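Local coordinates for diaminobutyrate-pyruvate transaminase and L-2,4-diaminobutyrate decarboxylase (Vibrio parahaemolyticus, PDB 2QMA), which probably binds pyridoxal 5'-phosphate in this C-terminal, glutamate-decarboxylase-like domain of a larger protein assigned transaminase and carbon-carbon lyase activities, at residues A[444-449]-A[457-462]; A[100-105]-A[486-491]; A[177-182]-A[189-194]. All coordinates share one frame; numbering follows the deposited sequence.

Overall arrangement
Followed from the N terminus, the chain illustrates how short and long loop closures combine in one subunit. The loop 100-105 comes first, but its partner in contact 2 waits until helix 479-495 at the C-terminal end, so this contact spans most of the chain and encloses the other two. Contact 3 closes early, where helix 167-187 is followed at once by helix 191-194 beside the mixed seven-stranded sheet. Contact 1 closes late, pairing helix 438-452 with strand 458-462 of the antiparallel four-stranded sheet. Contacts 1 and 2 touch through Leu445, Leu457, Ala105 and Ile489, whereas contact 3 lies on the opposite side of the chain's centre, about 43 Å from contact 1 between centres.

Contact 1 (A[444-449]-A[457-462]); sequences ALRLEA and LGETIV
Arg446 lays its aliphatic chain beside Leu457, with CG of Arg446 4.1 Å from CB of Leu457, the two side chains sliding past one another in opposite directions. CG stands anti to the backbone N (chi1 -171°), and bends further along carry the guanidinium outward past Leu457. There NE of Arg446 meets O of Leu457 at the guanidinium edge, a weak hydrogen bond of 3.3 Å. Glu459 crosses the arginine at about a right angle and approaches the guanidinium obliquely, the carboxylate plane turned 66° from it. Its OE2 forms a salt bridge with NH1 of Arg446 at 3.4 Å, its hydrogen bond weak, so the charged pair meets without the flat, two-pronged fit of a bidentate pair. Water reinforces the join: one molecule links O of Arg446 to N of Leu457, a second connects NH2 of Arg446 with O of Leu457, and a third donates to OE2 of Glu459 but is only weakly bonded to NH1 of Arg446. Beside this polar group, CD1 of Leu457 reaches CD1 of Leu445 at 4.3 Å and CB of Ala449 at 4.4 Å. Ile489 of helix 479-495 touches both leucines and continues the apolar layer. A helix turning back through a short loop to pack on the edge strand it leads into is consistent with the small C-terminal alpha/beta subdomain of fold-type I pyridoxal-phosphate enzymes.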
loop_
_atom_site.group_PDB
_atom_site.type_symbol
_atom_site.label_atom_id
_atom_site.label_comp_id
_atom_site.label_asym_id
_atom_site.label_seq_id
_atom_site.Cartn_x
_atom_site.Cartn_y
_atom_site.Cartn_z
ATOM N N ALA A 444 33.130 2.850 8.407
ATOM C CA ALA A 444 33.558 1.497 8.173
ATOM C C ALA A 444 32.910 0.564 9.212
ATOM O O ALA A 444 32.398 -0.496 8.857
ATOM C CB ALA A 444 35.071 1.413 8.193
ATOM N N LEU A 445 32.863 0.984 10.479
ATOM C CA LEU A 445 32.285 0.095 11.468
ATOM C C LEU A 445 30.776 -0.109 11.263
ATOM O O LEU A 445 30.282 -1.221 11.457
ATOM C CB LEU A 445 32.664 0.486 12.900
ATOM C CG LEU A 445 31.907 1.467 13.751
ATOM C CD1 LEU A 445 30.583 0.827 14.224
ATOM C CD2 LEU A 445 32.809 1.839 14.933
ATOM N N ARG A 446 30.067 0.919 10.806
ATOM C CA ARG A 446 28.656 0.726 10.518
ATOM C C ARG A 446 28.392 -0.329 9.432
ATOM O O ARG A 446 27.563 -1.215 9.619
ATOM C CB ARG A 446 27.943 2.025 10.181
ATOM C CG ARG A 446 26.464 1.794 10.120
ATOM C CD ARG A 446 25.955 2.374 8.883
ATOM N NE ARG A 446 24.930 1.602 8.199
ATOM C CZ ARG A 446 25.003 1.290 6.912
ATOM N NH1 ARG A 446 26.059 1.660 6.192
ATOM N NH2 ARG A 446 24.025 0.608 6.345
ATOM N N LEU A 447 29.093 -0.220 8.302
ATOM C CA LEU A 447 28.928 -1.179 7.215
ATOM C C LEU A 447 29.410 -2.601 7.589
ATOM O O LEU A 447 28.750 -3.600 7.282
ATOM C CB LEU A 447 29.644 -0.673 5.965
ATOM C CG LEU A 447 29.718 -1.687 4.813
ATOM C CD1 LEU A 447 28.291 -1.938 4.322
ATOM C CD2 LEU A 447 30.617 -1.182 3.667
ATOM N N GLU A 448 30.553 -2.689 8.264
ATOM C CA GLU A 448 31.054 -3.975 8.768
ATOM C C GLU A 448 30.125 -4.651 9.781
ATOM O O GLU A 448 29.913 -5.855 9.713
ATOM C CB GLU A 448 32.444 -3.796 9.389
ATOM C CG GLU A 448 33.511 -3.646 8.352
ATOM C CD GLU A 448 33.380 -4.728 7.318
ATOM O OE1 GLU A 448 33.486 -5.921 7.701
ATOM O OE2 GLU A 448 33.125 -4.381 6.141
ATOM N N ALA A 449 29.562 -3.880 10.712
ATOM C CA ALA A 449 28.610 -4.449 11.657
ATOM C C ALA A 449 27.395 -5.026 10.910
ATOM O O ALA A 449 26.922 -6.126 11.230
ATOM C CB ALA A 449 28.178 -3.408 12.715
ATOM N N LEU A 457 22.879 -0.700 12.463
ATOM C CA LEU A 457 23.038 0.618 13.071
ATOM C C LEU A 457 22.715 1.702 12.059
ATOM O O LEU A 457 22.936 1.517 10.867
ATOM C CB LEU A 457 24.481 0.825 13.526
ATOM C CG LEU A 457 24.967 -0.155 14.588
ATOM C CD1 LEU A 457 26.444 0.060 14.894
ATOM C CD2 LEU A 457 24.068 -0.068 15.851
ATOM N N GLY A 458 22.198 2.823 12.539
ATOM C CA GLY A 458 21.899 3.962 11.644
ATOM C C GLY A 458 23.164 4.793 11.433
ATOM O O GLY A 458 24.096 4.711 12.224
ATOM N N GLU A 459 23.216 5.594 10.368
ATOM C CA GLU A 459 24.340 6.510 10.232
ATOM C C GLU A 459 23.856 7.805 9.658
ATOM O O GLU A 459 23.047 7.816 8.734
ATOM C CB GLU A 459 25.545 5.914 9.458
ATOM C CG GLU A 459 25.671 6.242 7.992
ATOM C CD GLU A 459 27.031 5.828 7.416
ATOM O OE1 GLU A 459 27.865 6.724 7.111
ATOM O OE2 GLU A 459 27.275 4.610 7.296
ATOM N N THR A 460 24.282 8.906 10.253
ATOM C CA THR A 460 23.863 10.192 9.731
ATOM C C THR A 460 24.978 11.229 9.847
ATOM O O THR A 460 26.132 10.880 10.076
ATOM C CB THR A 460 22.525 10.638 10.342
ATOM O OG1 THR A 460 21.990 11.731 9.579
ATOM C CG2 THR A 460 22.668 11.005 11.859
ATOM N N ILE A 461 24.654 12.493 9.613
ATOM C CA ILE A 461 25.637 13.538 9.778
ATOM C C ILE A 461 25.156 14.540 10.825
ATOM O O ILE A 461 24.033 15.021 10.775
ATOM C CB ILE A 461 25.994 14.191 8.431
ATOM C CG1 ILE A 461 26.592 13.144 7.478
ATOM C CG2 ILE A 461 26.968 15.354 8.648
ATOM C CD1 ILE A 461 25.868 13.090 6.133
ATOM N N VAL A 462 26.005 14.828 11.800
ATOM C CA VAL A 462 25.609 15.719 12.891
ATOM C C VAL A 462 26.725 16.715 13.040
ATOM O O VAL A 462 27.827 16.338 13.436
ATOM C CB VAL A 462 25.429 14.958 14.232
ATOM C CG1 VAL A 462 24.790 15.863 15.276
ATOM C CG2 VAL A 462 24.593 13.713 14.042
HETATM O O HOH W 1 25.344 -1.523 11.189
HETATM O O HOH W 2 22.808 -0.408 8.608
HETATM O O HOH W 3 29.041 3.315 6.162
#

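Contact 2 (A[100-105]-A[486-491]); sequences HPDCIA and LSKINM
Asp102 turns CG anti to its own carbonyl carbon (chi1 -66°), while Lys488, running out from the helix, bends at chi3 and again at chi4, and the two side chains come together from opposite directions. The setting is a type I beta turn, His100 to Cys103, facing a helix of the small C-terminal subdomain of this chain. Across the gap OD2 of Asp102 and NZ of Lys488 form a salt bridge of 3.4 Å. Asp102 and Lys488 account for the whole direct contact between 100-105 and 486-491, and their CA atoms are still 9.6 Å apart, so it is a reach of side chains rather than close backbone packing. Nearby, backbone bonds from Asp102 and Ile104 to Val456 fasten the loop to the C-terminal subdomain, and Lys488 NZ has a second, weak partner in Ser484 OG. Within the turn, O of His100 accepts from N of Cys103 at 2.9 Å. The imidazole also holds the backbone of the turn: N of Asp102 donates to ND1 of His100 over 3.1 Å, nearly straight at 165° although tilted 20° out of the ring plane.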
loop_
_atom_site.group_PDB
_atom_site.type_symbol
_atom_site.label_atom_id
_atom_site.label_comp_id
_atom_site.label_asym_id
_atom_site.label_seq_id
_atom_site.Cartn_x
_atom_site.Cartn_y
_atom_site.Cartn_z
ATOM N N HIS A 100 15.571 -9.027 16.856
ATOM C CA HIS A 100 16.838 -9.164 17.543
ATOM C C HIS A 100 17.253 -7.808 18.152
ATOM O O HIS A 100 17.166 -6.766 17.456
ATOM C CB HIS A 100 17.937 -9.691 16.602
ATOM C CG HIS A 100 19.163 -10.142 17.353
ATOM N ND1 HIS A 100 20.123 -9.260 17.816
ATOM C CD2 HIS A 100 19.541 -11.370 17.786
ATOM C CE1 HIS A 100 21.039 -9.934 18.496
ATOM N NE2 HIS A 100 20.724 -11.218 18.464
ATOM N N PRO A 101 17.718 -7.804 19.416
ATOM C CA PRO A 101 18.062 -6.542 20.078
ATOM C C PRO A 101 19.071 -5.680 19.331
ATOM O O PRO A 101 19.092 -4.489 19.535
ATOM C CB PRO A 101 18.701 -6.977 21.411
ATOM C CG PRO A 101 18.413 -8.449 21.541
ATOM C CD PRO A 101 17.923 -8.994 20.288
ATOM N N ASP A 102 19.925 -6.288 18.520
ATOM C CA ASP A 102 21.017 -5.555 17.865
ATOM C C ASP A 102 20.582 -5.024 16.495
ATOM O O ASP A 102 21.350 -4.420 15.773
ATOM C CB ASP A 102 22.288 -6.435 17.798
ATOM C CG ASP A 102 22.863 -6.734 19.186
ATOM O OD1 ASP A 102 22.750 -5.866 20.087
ATOM O OD2 ASP A 102 23.430 -7.841 19.355
ATOM N N CYS A 103 19.305 -5.212 16.184
ATOM C CA CYS A 103 18.675 -4.529 15.050
ATOM C C CYS A 103 18.011 -3.230 15.542
ATOM O O CYS A 103 16.946 -3.259 16.151
ATOM C CB CYS A 103 17.673 -5.450 14.386
ATOM S SG CYS A 103 17.045 -4.734 12.833
ATOM N N ILE A 104 18.657 -2.085 15.300
ATOM C CA ILE A 104 18.359 -0.893 16.090
ATOM C C ILE A 104 18.695 0.394 15.348
ATOM O O ILE A 104 19.098 1.380 15.977
ATOM C CB ILE A 104 19.122 -0.956 17.481
ATOM C CG1 ILE A 104 18.418 -0.088 18.521
ATOM C CG2 ILE A 104 20.583 -0.602 17.325
ATOM C CD1 ILE A 104 18.810 -0.343 20.019
ATOM N N ALA A 105 18.528 0.389 14.017
ATOM C CA ALA A 105 18.983 1.482 13.169
ATOM C C ALA A 105 17.899 2.536 12.859
ATOM O O ALA A 105 18.148 3.744 12.987
ATOM C CB ALA A 105 19.511 0.928 11.852
ATOM N N LEU A 486 27.193 -1.742 22.894
ATOM C CA LEU A 486 28.349 -0.825 22.877
ATOM C C LEU A 486 29.692 -1.586 22.905
ATOM O O LEU A 486 30.648 -1.178 22.260
ATOM C CB LEU A 486 28.278 0.170 24.032
ATOM C CG LEU A 486 27.111 1.160 23.942
ATOM C CD1 LEU A 486 26.974 1.854 25.289
ATOM C CD2 LEU A 486 27.398 2.187 22.869
ATOM N N SER A 487 29.752 -2.668 23.676
ATOM C CA SER A 487 30.935 -3.528 23.685
ATOM C C SER A 487 31.246 -4.124 22.296
ATOM O O SER A 487 32.388 -4.113 21.871
ATOM C CB SER A 487 30.782 -4.648 24.703
ATOM O OG SER A 487 32.040 -5.302 24.859
ATOM N N LYS A 488 30.200 -4.609 21.611
ATOM C CA LYS A 488 30.291 -5.178 20.256
ATOM C C LYS A 488 30.819 -4.146 19.295
ATOM O O LYS A 488 31.660 -4.462 18.456
ATOM C CB LYS A 488 28.894 -5.585 19.748
ATOM C CG LYS A 488 28.305 -6.791 20.412
ATOM C CD LYS A 488 26.944 -7.089 19.802
ATOM C CE LYS A 488 25.952 -7.527 20.852
ATOM N NZ LYS A 488 26.066 -8.936 21.236
ATOM N N ILE A 489 30.302 -2.920 19.403
ATOM C CA ILE A 489 30.757 -1.826 18.559
ATOM C C ILE A 489 32.210 -1.427 18.830
ATOM O O ILE A 489 32.987 -1.174 17.901
ATOM C CB ILE A 489 29.826 -0.590 18.637
ATOM C CG1 ILE A 489 28.429 -0.948 18.110
ATOM C CG2 ILE A 489 30.433 0.585 17.838
ATOM C CD1 ILE A 489 27.349 0.038 18.527
ATOM N N ASN A 490 32.567 -1.340 20.106
ATOM C CA ASN A 490 33.949 -1.046 20.468
ATOM C C ASN A 490 34.921 -2.082 19.919
ATOM O O ASN A 490 35.939 -1.746 19.341
ATOM C CB ASN A 490 34.110 -0.899 21.981
ATOM C CG ASN A 490 35.507 -0.493 22.357
ATOM O OD1 ASN A 490 36.014 0.525 21.872
ATOM N ND2 ASN A 490 36.166 -1.313 23.158
HETATM N N MSE A 491 34.588 -3.350 20.070
HETATM C CA MSE A 491 35.469 -4.402 19.552
HETATM C C MSE A 491 35.670 -4.285 18.039
HETATM O O MSE A 491 36.787 -4.437 17.563
HETATM C CB MSE A 491 34.983 -5.772 19.985
HETATM C CG MSE A 491 34.900 -5.896 21.510
HETATM SE SE MSE A 491 36.578 -5.411 22.471
HETATM C CE MSE A 491 37.749 -6.422 21.459
#

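Contact 3 (A[177-182]-A[189-194]); sequences LARDWI and HSIQKL
This is a partly water-mediated contact between consecutive helices, in which Ile191, the first residue of the short helix 191-194, leans on Arg179 and Asp180 near the C-terminal end of helix 167-187. The two polar residues form one flat unit: NE of Arg179 bonds to OD1 of Asp180 at 2.9 Å and NH2 of Arg179 to the same OD1 at 3.0 Å, a side-on grip in which both nitrogens hold one oxygen nearly in the guanidinium plane. Ile191 then sets CG2 over one face of that guanidinium, offset toward its rim, 3.5 Å from NH2 of Arg179. Its CG1 branch, beside the backbone N (chi1 -64°), sends CD1 to 3.7 Å from CG of Arg179. Two waters fill in the rest. One joins OD2 of Asp180 to N of Gln192, placing the carboxylate near the start of the short helix, where its charge probably suits the helix dipole; the other ties O of Asp180 to O of His189 and N of Ile191. Ser190 is the N-cap, its OG accepting from N of Lys193 at 3.0 Å. The guanidinium also bonds to Met222 O, and to Trp221 O and Ser220 O of the second subunit, which places the contact at the dimer interface. Meanwhile Ala178 rests on strands 258-265 and 290-295, so helix 167-187 lies between the short helix 191-194 and the large mixed sheet.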
loop_
_atom_site.group_PDB
_atom_site.type_symbol
_atom_site.label_atom_id
_atom_site.label_comp_id
_atom_site.label_asym_id
_atom_site.label_seq_id
_atom_site.Cartn_x
_atom_site.Cartn_y
_atom_site.Cartn_z
ATOM N N LEU A 177 -4.036 17.981 -0.478
ATOM C CA LEU A 177 -5.289 18.648 -0.016
ATOM C C LEU A 177 -5.025 20.135 0.174
ATOM O O LEU A 177 -5.824 20.969 -0.240
ATOM C CB LEU A 177 -5.884 18.035 1.260
ATOM C CG LEU A 177 -6.425 16.614 1.039
ATOM C CD1 LEU A 177 -6.778 16.022 2.414
ATOM C CD2 LEU A 177 -7.603 16.611 0.073
ATOM N N ALA A 178 -3.876 20.457 0.755
ATOM C CA ALA A 178 -3.514 21.876 0.992
ATOM C C ALA A 178 -3.412 22.642 -0.326
ATOM O O ALA A 178 -3.859 23.760 -0.406
ATOM C CB ALA A 178 -2.213 21.972 1.775
ATOM N N ARG A 179 -2.798 22.005 -1.314
ATOM C CA ARG A 179 -2.608 22.570 -2.642
ATOM C C ARG A 179 -3.981 22.936 -3.246
ATOM O O ARG A 179 -4.183 24.071 -3.646
ATOM C CB ARG A 179 -1.811 21.588 -3.536
ATOM C CG ARG A 179 -1.682 22.089 -4.991
ATOM C CD ARG A 179 -1.388 20.879 -5.942
ATOM N NE ARG A 179 -2.556 19.995 -6.131
ATOM C CZ ARG A 179 -2.585 18.911 -6.911
ATOM N NH1 ARG A 179 -1.500 18.552 -7.631
ATOM N NH2 ARG A 179 -3.713 18.186 -7.024
ATOM N N ASP A 180 -4.935 22.010 -3.236
ATOM C CA ASP A 180 -6.256 22.256 -3.819
ATOM C C ASP A 180 -7.018 23.271 -2.943
ATOM O O ASP A 180 -7.797 24.107 -3.450
ATOM C CB ASP A 180 -7.022 20.937 -3.908
ATOM C CG ASP A 180 -6.506 20.016 -5.009
ATOM O OD1 ASP A 180 -5.330 20.124 -5.463
ATOM O OD2 ASP A 180 -7.271 19.146 -5.397
ATOM N N TRP A 181 -6.795 23.206 -1.631
ATOM C CA TRP A 181 -7.507 24.078 -0.670
ATOM C C TRP A 181 -7.157 25.553 -0.974
ATOM O O TRP A 181 -8.046 26.434 -1.016
ATOM C CB TRP A 181 -7.136 23.648 0.769
ATOM C CG TRP A 181 -7.524 24.560 1.900
ATOM C CD1 TRP A 181 -8.686 24.581 2.592
ATOM C CD2 TRP A 181 -6.688 25.554 2.469
ATOM N NE1 TRP A 181 -8.637 25.547 3.575
ATOM C CE2 TRP A 181 -7.408 26.157 3.520
ATOM C CE3 TRP A 181 -5.378 25.979 2.200
ATOM C CZ2 TRP A 181 -6.859 27.175 4.323
ATOM C CZ3 TRP A 181 -4.838 26.999 2.983
ATOM C CH2 TRP A 181 -5.598 27.600 4.021
ATOM N N ILE A 182 -5.873 25.818 -1.211
ATOM C CA ILE A 182 -5.457 27.208 -1.346
ATOM C C ILE A 182 -5.946 27.766 -2.690
ATOM O O ILE A 182 -6.356 28.927 -2.709
ATOM C CB ILE A 182 -3.927 27.418 -1.243
ATOM C CG1 ILE A 182 -3.601 28.930 -1.051
ATOM C CG2 ILE A 182 -3.185 26.879 -2.460
ATOM C CD1 ILE A 182 -4.209 29.566 0.209
ATOM N N HIS A 189 -10.654 28.050 -7.665
ATOM C CA HIS A 189 -10.160 27.329 -8.809
ATOM C C HIS A 189 -10.060 25.839 -8.450
ATOM O O HIS A 189 -9.335 25.498 -7.473
ATOM C CB HIS A 189 -8.753 27.848 -9.144
ATOM C CG HIS A 189 -8.101 27.171 -10.304
ATOM N ND1 HIS A 189 -8.087 27.717 -11.570
ATOM C CD2 HIS A 189 -7.385 26.020 -10.381
ATOM C CE1 HIS A 189 -7.431 26.907 -12.386
ATOM N NE2 HIS A 189 -6.981 25.880 -11.685
ATOM N N SER A 190 -10.771 24.978 -9.203
ATOM C CA SER A 190 -10.673 23.531 -9.016
ATOM C C SER A 190 -9.409 22.957 -9.689
ATOM O O SER A 190 -9.358 22.805 -10.918
ATOM C CB SER A 190 -11.915 22.784 -9.513
ATOM O OG SER A 190 -11.682 21.390 -9.392
ATOM N N ILE A 191 -8.387 22.685 -8.889
ATOM C CA ILE A 191 -7.201 21.958 -9.417
ATOM C C ILE A 191 -7.598 20.556 -9.923
ATOM O O ILE A 191 -7.164 20.111 -11.004
ATOM C CB ILE A 191 -6.032 21.913 -8.402
ATOM C CG1 ILE A 191 -5.525 23.339 -8.147
ATOM C CG2 ILE A 191 -4.865 20.947 -8.924
ATOM C CD1 ILE A 191 -4.330 23.373 -7.166
ATOM N N GLN A 192 -8.539 19.912 -9.223
ATOM C CA GLN A 192 -9.061 18.657 -9.685
ATOM C C GLN A 192 -9.518 18.717 -11.151
ATOM O O GLN A 192 -9.165 17.836 -11.952
ATOM C CB GLN A 192 -10.209 18.202 -8.784
ATOM C CG GLN A 192 -10.654 16.779 -9.026
ATOM C CD GLN A 192 -12.012 16.511 -8.399
ATOM O OE1 GLN A 192 -12.958 17.273 -8.597
ATOM N NE2 GLN A 192 -12.123 15.405 -7.674
ATOM N N LYS A 193 -10.320 19.732 -11.488
ATOM C CA LYS A 193 -10.905 19.848 -12.834
ATOM C C LYS A 193 -9.973 20.498 -13.844
ATOM O O LYS A 193 -9.926 20.062 -15.015
ATOM C CB LYS A 193 -12.218 20.656 -12.788
ATOM C CG LYS A 193 -13.323 19.960 -12.012
ATOM C CD LYS A 193 -14.640 20.773 -11.893
ATOM C CE LYS A 193 -15.308 20.550 -10.512
ATOM N NZ LYS A 193 -14.324 20.701 -9.348
ATOM N N LEU A 194 -9.245 21.530 -13.392
ATOM C CA LEU A 194 -8.513 22.430 -14.286
ATOM C C LEU A 194 -6.978 22.325 -14.275
ATOM O O LEU A 194 -6.298 22.934 -15.116
ATOM C CB LEU A 194 -8.893 23.868 -13.946
ATOM C CG LEU A 194 -10.390 24.175 -13.999
ATOM C CD1 LEU A 194 -10.575 25.671 -13.856
ATOM C CD2 LEU A 194 -10.968 23.652 -15.320
HETATM O O HOH W 4 -9.550 20.635 -6.523
HETATM O O HOH W 5 -8.736 23.461 -5.976
#